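SVS_variant_AS1 (Streptomyces sp. CWA1, PDB 6TJA) is an engineered, ancestrally reconstructed terpene cyclase that probably turns geranylgeranyl diphosphate into spiroviolene. Local coordinates at the interface of chains A and B. Numbering follows the deposited sequence. Chains: chain A/B, SVS_variant_AS1.

The interface of chains A and B. Residues chain A 144, 148, 205-206, 209; chain B 144, 148, 205-206, 209.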
ATOM      1  N   THR A 144     -11.362  -2.652   9.843  1.00 27.07           N
ATOM      2  CA  THR A 144     -11.509  -2.667   8.364  1.00 28.87           C
ATOM      3  C   THR A 144     -11.277  -1.260   7.811  1.00 28.54           C
ATOM      4  O   THR A 144     -10.492  -1.110   6.872  1.00 27.09           O
ATOM      5  CB  THR A 144     -12.879  -3.209   7.938  1.00 28.01           C
ATOM      6  OG1 THR A 144     -12.946  -4.577   8.337  1.00 27.99           O
ATOM      7  CG2 THR A 144     -13.082  -3.126   6.442  1.00 29.21           C
ATOM      8  N   ARG A 148      -8.209   0.245   5.409  1.00 26.14           N
ATOM      9  CA  ARG A 148      -8.482   0.974   4.152  1.00 27.08           C
ATOM     10  C   ARG A 148      -7.651   2.260   4.179  1.00 26.06           C
ATOM     11  O   ARG A 148      -7.033   2.553   3.139  1.00 23.94           O
ATOM     12  CB  ARG A 148      -9.983   1.213   3.963  1.00 28.14           C
ATOM     13  CG  ARG A 148     -10.783  -0.062   3.721  1.00 27.92           C
ATOM     14  CD  ARG A 148     -12.282   0.188   3.662  1.00 27.84           C
ATOM     15  NE  ARG A 148     -13.046  -1.033   3.466  1.00 29.04           N
ATOM     16  CZ  ARG A 148     -14.380  -1.113   3.354  1.00 27.58           C
ATOM     17  NH1 ARG A 148     -15.138  -0.028   3.376  1.00 28.25           N
ATOM     18  NH2 ARG A 148     -14.950  -2.286   3.172  1.00 23.87           N
ATOM     19  N   ASP A 205     -17.233  -4.507   2.206  1.00 30.28           N
ATOM     20  CA  ASP A 205     -16.182  -4.889   1.252  1.00 32.80           C
ATOM     21  C   ASP A 205     -16.699  -5.130  -0.175  1.00 34.77           C
ATOM     22  O   ASP A 205     -16.167  -4.626  -1.098  1.00 37.39           O
ATOM     23  CB  ASP A 205     -15.461  -6.158   1.709  1.00 33.54           C
ATOM     24  CG  ASP A 205     -14.138  -5.909   2.456  1.00 43.00           C
ATOM     25  OD1 ASP A 205     -13.846  -4.839   2.970  1.00 47.89           O
ATOM     26  OD2 ASP A 205     -13.366  -6.848   2.602  1.00 47.21           O
ATOM     27  N   ARG A 206     -17.746  -5.912  -0.311  1.00 34.58           N
ATOM     28  CA  ARG A 206     -18.315  -6.241  -1.577  1.00 40.41           C
ATOM     29  C   ARG A 206     -18.789  -5.037  -2.366  1.00 33.07           C
ATOM     30  O   ARG A 206     -18.822  -5.066  -3.545  1.00 31.68           O
ATOM     31  CB  ARG A 206     -19.386  -7.338  -1.434  1.00 46.80           C
ATOM     32  CG  ARG A 206     -20.808  -6.858  -1.385  1.00 59.19           C
ATOM     33  CD  ARG A 206     -21.697  -7.591  -0.399  1.00 71.82           C
ATOM     34  NE  ARG A 206     -22.444  -6.642   0.426  1.00 85.91           N
ATOM     35  CZ  ARG A 206     -23.433  -5.872  -0.016  1.00 92.03           C
ATOM     36  NH1 ARG A 206     -23.837  -5.950  -1.271  1.00 91.66           N
ATOM     37  NH2 ARG A 206     -24.018  -5.022   0.799  1.00 91.02           N
ATOM     38  N   HIS A 209     -15.123  -2.626  -2.852  1.00 28.43           N
ATOM     39  CA  HIS A 209     -14.166  -3.164  -3.801  1.00 28.71           C
ATOM     40  C   HIS A 209     -14.611  -3.436  -5.237  1.00 25.92           C
ATOM     41  O   HIS A 209     -13.850  -3.866  -6.014  1.00 25.21           O
ATOM     42  CB  HIS A 209     -13.375  -4.301  -3.176  1.00 29.13           C
ATOM     43  CG  HIS A 209     -12.723  -3.923  -1.893  1.00 28.84           C
ATOM     44  ND1 HIS A 209     -11.911  -2.827  -1.771  1.00 31.38           N
ATOM     45  CD2 HIS A 209     -12.783  -4.476  -0.670  1.00 28.69           C
ATOM     46  CE1 HIS A 209     -11.481  -2.737  -0.537  1.00 30.59           C
ATOM     47  NE2 HIS A 209     -12.003  -3.723   0.153  1.00 27.25           N
TER
ATOM     48  N   THR B 144     -12.568  -8.132  -3.577  1.00 26.79           N
ATOM     49  CA  THR B 144     -12.041  -7.980  -2.206  1.00 27.41           C
ATOM     50  C   THR B 144     -10.691  -8.695  -2.075  1.00 26.44           C
ATOM     51  O   THR B 144      -9.756  -8.052  -1.602  1.00 25.67           O
ATOM     52  CB  THR B 144     -13.040  -8.455  -1.139  1.00 27.53           C
ATOM     53  OG1 THR B 144     -14.148  -7.556  -1.120  1.00 28.42           O
ATOM     54  CG2 THR B 144     -12.438  -8.459   0.247  1.00 28.24           C
ATOM     55  N   ARG B 148      -6.840  -7.118  -1.423  1.00 22.54           N
ATOM     56  CA  ARG B 148      -5.896  -7.546  -0.357  1.00 23.60           C
ATOM     57  C   ARG B 148      -4.533  -7.866  -1.001  1.00 21.77           C
ATOM     58  O   ARG B 148      -3.546  -7.399  -0.506  1.00 24.42           O
ATOM     59  CB  ARG B 148      -6.476  -8.730   0.419  1.00 24.69           C
ATOM     60  CG  ARG B 148      -7.740  -8.381   1.194  1.00 26.88           C
ATOM     61  CD  ARG B 148      -8.380  -9.599   1.846  1.00 25.10           C
ATOM     62  NE  ARG B 148      -9.537  -9.203   2.622  1.00 25.86           N
ATOM     63  CZ  ARG B 148     -10.389 -10.052   3.200  1.00 28.36           C
ATOM     64  NH1 ARG B 148     -10.154 -11.361   3.135  1.00 26.87           N
ATOM     65  NH2 ARG B 148     -11.444  -9.586   3.876  1.00 24.18           N
ATOM     66  N   ASP B 205     -13.909  -9.470   6.091  1.00 28.30           N
ATOM     67  CA  ASP B 205     -13.209  -8.260   6.620  1.00 33.16           C
ATOM     68  C   ASP B 205     -13.113  -8.294   8.165  1.00 33.90           C
ATOM     69  O   ASP B 205     -12.002  -8.111   8.718  1.00 29.86           O
ATOM     70  CB  ASP B 205     -13.896  -6.968   6.147  1.00 43.29           C
ATOM     71  CG  ASP B 205     -15.415  -7.013   5.980  1.00 62.54           C
ATOM     72  OD1 ASP B 205     -16.080  -7.880   6.635  1.00 77.62           O
ATOM     73  OD2 ASP B 205     -15.955  -6.171   5.183  1.00 75.99           O
ATOM     74  N   ARG B 206     -14.240  -8.507   8.840  1.00 31.95           N
ATOM     75  CA  ARG B 206     -14.401  -8.404  10.306  1.00 40.10           C
ATOM     76  C   ARG B 206     -13.399  -9.352  10.968  1.00 33.27           C
ATOM     77  O   ARG B 206     -12.857  -8.989  12.016  1.00 33.40           O
ATOM     78  CB  ARG B 206     -15.866  -8.703  10.635  1.00 48.85           C
ATOM     79  CG  ARG B 206     -16.256  -8.669  12.107  1.00 68.61           C
ATOM     80  CD  ARG B 206     -17.498  -9.534  12.328  1.00 81.66           C
ATOM     81  NE  ARG B 206     -18.235  -9.754  11.073  1.00 94.06           N
ATOM     82  CZ  ARG B 206     -18.263 -10.886  10.347  1.00 95.30           C
ATOM     83  NH1 ARG B 206     -17.612 -11.975  10.732  1.00 89.84           N
ATOM     84  NH2 ARG B 206     -18.961 -10.919   9.222  1.00 87.66           N
ATOM     85  N   HIS B 209      -9.162  -8.407   9.359  1.00 27.50           N
ATOM     86  CA  HIS B 209      -8.509  -7.171   9.855  1.00 25.95           C
ATOM     87  C   HIS B 209      -8.533  -7.053  11.386  1.00 27.34           C
ATOM     88  O   HIS B 209      -8.026  -6.038  11.895  1.00 26.66           O
ATOM     89  CB  HIS B 209      -9.164  -5.980   9.167  1.00 27.36           C
ATOM     90  CG  HIS B 209      -9.060  -6.069   7.683  1.00 29.63           C
ATOM     91  ND1 HIS B 209      -7.836  -6.290   7.042  1.00 29.96           N
ATOM     92  CD2 HIS B 209     -10.012  -5.976   6.710  1.00 29.46           C
ATOM     93  CE1 HIS B 209      -8.039  -6.327   5.727  1.00 31.28           C
ATOM     94  NE2 HIS B 209      -9.384  -6.132   5.495  1.00 30.44           N
TER
HETATM   95  O   HOH W   1     -10.426  -6.350   2.937  1.00 24.47           O
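A:Asp205 reaches over the two-fold interface with its carboxylate, and both oxygens have work to do. A:Asp205 OD2 points at chain B, where it meets B:Arg148 NH2 in a loose salt bridge of 3.6 Å, the carboxylate and guanidinium planes turned 63° apart. A water reinforces this link: it sits 3.0 Å from A:Asp205 OD2 and takes a nearly straight bond from B:Arg148 NE, in the guanidinium plane. B:His209 NE2 binds the same water at 2.8 Å, at the edge of the imidazole, so one water ties an acid of chain A to two side chains of chain B. The other oxygen, A:Asp205 OD1, stays with its own chain, accepting a bond on its anti lone pair from A:Arg148 NH2 at 2.8 Å, which helps to fix the rotation of the carboxylate. An alanine in place of A:Asp205 would probably loosen this corner, losing the water bridge and removing the carboxylate that both arginines face here.

Around this polar centre the packing is by threonine and histidine. B:Thr144 crosses A:Asp205 at about a right angle, its OG1 (anti to the carbonyl carbon) 3.4 Å from A:His209 CD2; in the twin, A:Thr144 OG1 lies 3.6 Å from B:His209 CD2. B:Thr144 CG2 also lies over one face of the B:Arg148 guanidinium, toward its rim, helping to position it. B:Asp205 is modelled with a different first torsion (chi1 34° against -97° in A:Asp205), but it is poorly ordered, so this local departure from the two-fold should be read with caution.

The patch joins the start of helix 143-169 in each subunit to the short helix 205-208 of the other, and would help hold together the pair of terpene cyclase subunits, if this dimer is the biological one.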